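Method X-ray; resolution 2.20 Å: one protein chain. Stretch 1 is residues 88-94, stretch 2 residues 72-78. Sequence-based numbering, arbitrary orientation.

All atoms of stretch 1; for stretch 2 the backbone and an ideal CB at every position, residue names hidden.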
# COMPACT_ATOMS: atom_id res chain seq x y z
N TRP D 88 7.33 -19.59 -11.61
CA TRP D 88 8.57 -18.93 -11.94
C TRP D 88 9.37 -19.82 -12.88
O TRP D 88 9.43 -21.04 -12.68
CB TRP D 88 9.40 -18.69 -10.68
CG TRP D 88 8.87 -17.61 -9.80
CD1 TRP D 88 7.83 -17.71 -8.91
CD2 TRP D 88 9.40 -16.29 -9.65
NE1 TRP D 88 7.69 -16.53 -8.22
CE2 TRP D 88 8.64 -15.64 -8.66
CE3 TRP D 88 10.45 -15.59 -10.26
CZ2 TRP D 88 8.90 -14.33 -8.24
CZ3 TRP D 88 10.72 -14.28 -9.85
CH2 TRP D 88 9.93 -13.67 -8.85
N LEU D 89 9.96 -19.23 -13.91
CA LEU D 89 10.83 -19.95 -14.82
C LEU D 89 12.20 -19.30 -14.64
O LEU D 89 12.29 -18.17 -14.21
CB LEU D 89 10.39 -19.79 -16.28
CG LEU D 89 9.24 -20.66 -16.80
CD1 LEU D 89 8.00 -20.41 -15.99
CD2 LEU D 89 8.98 -20.33 -18.26
N ARG D 90 13.25 -20.04 -14.94
CA ARG D 90 14.60 -19.50 -14.84
C ARG D 90 15.28 -19.82 -16.18
O ARG D 90 15.17 -20.93 -16.65
CB ARG D 90 15.30 -20.15 -13.65
CG ARG D 90 16.57 -19.45 -13.20
CD ARG D 90 16.92 -19.81 -11.75
NE ARG D 90 18.34 -19.60 -11.47
CZ ARG D 90 19.32 -20.40 -11.89
NH1 ARG D 90 19.06 -21.48 -12.63
NH2 ARG D 90 20.58 -20.11 -11.58
N CYS D 91 15.94 -18.84 -16.81
CA CYS D 91 16.62 -19.06 -18.09
C CYS D 91 18.07 -18.56 -17.99
O CYS D 91 18.30 -17.41 -17.62
CB CYS D 91 15.92 -18.31 -19.25
SG CYS D 91 16.79 -18.64 -20.82
N VAL D 92 19.02 -19.43 -18.31
CA VAL D 92 20.43 -19.08 -18.30
C VAL D 92 20.85 -18.76 -19.73
O VAL D 92 20.68 -19.57 -20.64
CB VAL D 92 21.30 -20.25 -17.80
CG1 VAL D 92 22.75 -19.81 -17.69
CG2 VAL D 92 20.79 -20.73 -16.46
N PRO D 93 21.40 -17.55 -19.96
CA PRO D 93 21.83 -17.15 -21.32
C PRO D 93 22.82 -18.18 -21.90
O PRO D 93 23.65 -18.68 -21.15
CB PRO D 93 22.47 -15.78 -21.08
CG PRO D 93 21.73 -15.27 -19.89
CD PRO D 93 21.65 -16.47 -19.00
N GLU D 94 22.76 -18.48 -23.19
CA GLU D 94 23.61 -19.49 -23.78
C GLU D 94 24.83 -19.06 -24.59
O GLU D 94 25.90 -18.72 -24.12
CB GLU D 94 22.78 -20.31 -24.76
CG GLU D 94 21.56 -21.00 -24.22
CD GLU D 94 21.11 -22.11 -25.10
OE1 GLU D 94 21.74 -23.16 -25.05
OE2 GLU D 94 20.09 -21.96 -25.81
N UNK D 72 26.19 -6.96 -15.56
CA UNK D 72 26.02 -7.79 -14.37
C UNK D 72 24.97 -8.88 -14.57
O UNK D 72 24.78 -9.73 -13.71
CB UNK D 72 25.63 -6.92 -13.17
N UNK D 73 24.27 -8.86 -15.69
CA UNK D 73 23.24 -9.85 -15.91
C UNK D 73 23.72 -11.28 -15.77
O UNK D 73 24.72 -11.69 -16.34
CB UNK D 73 22.64 -9.65 -17.30
N UNK D 74 22.97 -12.03 -15.00
CA UNK D 74 23.29 -13.43 -14.82
C UNK D 74 22.23 -14.32 -15.45
O UNK D 74 22.48 -14.93 -16.49
CB UNK D 74 23.44 -13.75 -13.33
N UNK D 75 21.07 -14.43 -14.78
CA UNK D 75 19.95 -15.24 -15.28
C UNK D 75 18.63 -14.45 -15.42
O UNK D 75 18.43 -13.41 -14.79
CB UNK D 75 19.73 -16.43 -14.34
N UNK D 76 17.74 -14.96 -16.30
CA UNK D 76 16.42 -14.37 -16.51
C UNK D 76 15.47 -15.05 -15.54
O UNK D 76 15.28 -16.27 -15.60
CB UNK D 76 15.95 -14.52 -17.96
N UNK D 77 14.89 -14.29 -14.61
CA UNK D 77 13.92 -14.84 -13.68
C UNK D 77 12.58 -14.40 -14.24
O UNK D 77 12.26 -13.21 -14.25
CB UNK D 77 14.14 -14.37 -12.24
N UNK D 78 11.80 -15.35 -14.70
CA UNK D 78 10.52 -15.05 -15.31
C UNK D 78 9.34 -15.44 -14.46
O UNK D 78 9.03 -16.63 -14.32
CB UNK D 78 10.42 -15.75 -16.67

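Stretch 1 runs as a strand from Trp88 to Cys91, and the strand at 75-78 lies beside it at a closest axial approach of 4.7 Å. Their N-to-C directions differ by 166°, so the pairing is antiparallel, with side chains alternating between two faces of the sheet.

Position 72 has no atom of stretch 1 within 5.5 Å of its ideal CB. The contact therefore sets no preference there; the deposited residue is Ile72, which makes no contact.

At position 73 the CA-to-CB bond points sideways and the ideal CB again has no neighbour within 5.5 Å. A short side chain would stop well before stretch 1, whereas a long one could reach the ring of Pro93, an apolar surface. Phe73 does so: with chi1 t, its CE2 comes 3.7 Å from CG of Pro93, which sits at the edge of the aromatic ring, near its plane.

Position 74 directs CA-to-CB away from stretch 1, so many side chains, polar ones included, would suit. Its contact is made by the backbone, the carbonyl O of residue 74 lying 3.1 Å from CD of Pro93. The residue is Glu74, whose side chain comes nearest through OE1, 6.1 Å from NH2 of Arg90.

Position 75 is more constrained. Its phi/psi of -124/156 is extended, and its ideal CB lies 3.7 Å from O of Cys91 and 4.5 Å from NE of Arg90. A small or beta-branched residue, such as valine, threonine or serine, would fit beside the arginine. Thr75, with chi1 p, places CG2 over one face of the Arg90 guanidinium, 3.9 Å from NH2. The same methyl is 4.2 Å from CG2 of Val92.

Position 76 pairs with Cys91. Two backbone hydrogen bonds fix the register: N of residue 76 to O of Cys91 at 2.8 Å, and N of Cys91 to O of residue 76 at 2.9 Å. Its CB emerges on the same face as those of Leu89 and Cys91, so apolar residues of several kinds are plausible. Leu76 brings its CB to 3.9 Å from CB of Cys91. Its carbonyl O also receives a CA-H...O contact from CA of Arg90, at 3.4 Å.

Position 77 is a non-hydrogen-bonded pair with Arg90, and its CB emerges on the arginine's face. The ideal CB is already 4.2 Å from CZ3 of Trp88, so a single methyl suffices for an apolar contact, although the backbone alone does not exclude other residues. Ala77 supplies that methyl, at the edge of the indole and near its plane.

Position 78 returns to the Leu89 face in a hydrogen-bonded pair: N of residue 78 donates to O of Leu89 at 2.9 Å, and N of Leu89 donates to O of residue 78 at 2.8 Å. An aliphatic side chain would suit the neighbouring leucine; valine, isoleucine and leucine are all reasonable. Leu78 sets its CB 4.1 Å from CB of Leu89.

Stretch 2 72-78: IFETLAL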
# COMPACT_ATOMS: atom_id res chain seq x y z
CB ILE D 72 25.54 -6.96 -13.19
CG1 ILE D 72 26.18 -5.57 -13.24
CG2 ILE D 72 25.89 -7.65 -11.89
CD1 ILE D 72 25.53 -4.59 -12.28
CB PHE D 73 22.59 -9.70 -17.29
CG PHE D 73 21.30 -10.47 -17.44
CD1 PHE D 73 20.09 -9.87 -17.13
CD2 PHE D 73 21.30 -11.78 -17.91
CE1 PHE D 73 18.88 -10.56 -17.30
CE2 PHE D 73 20.10 -12.48 -18.08
CZ PHE D 73 18.89 -11.86 -17.77
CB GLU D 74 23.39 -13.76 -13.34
CG GLU D 74 24.80 -13.64 -12.81
CD GLU D 74 24.92 -14.20 -11.41
OE1 GLU D 74 24.39 -15.31 -11.17
OE2 GLU D 74 25.54 -13.53 -10.55
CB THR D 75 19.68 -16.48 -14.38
OG1 THR D 75 19.12 -16.07 -13.13
CG2 THR D 75 20.96 -17.23 -14.11
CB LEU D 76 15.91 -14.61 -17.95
CG LEU D 76 14.45 -14.17 -18.22
CD1 LEU D 76 14.34 -12.66 -18.07
CD2 LEU D 76 14.02 -14.56 -19.61
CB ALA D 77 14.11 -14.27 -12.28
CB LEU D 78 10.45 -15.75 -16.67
CG LEU D 78 9.28 -15.41 -17.59
CD1 LEU D 78 9.19 -13.90 -17.79
CD2 LEU D 78 9.50 -16.12 -18.94
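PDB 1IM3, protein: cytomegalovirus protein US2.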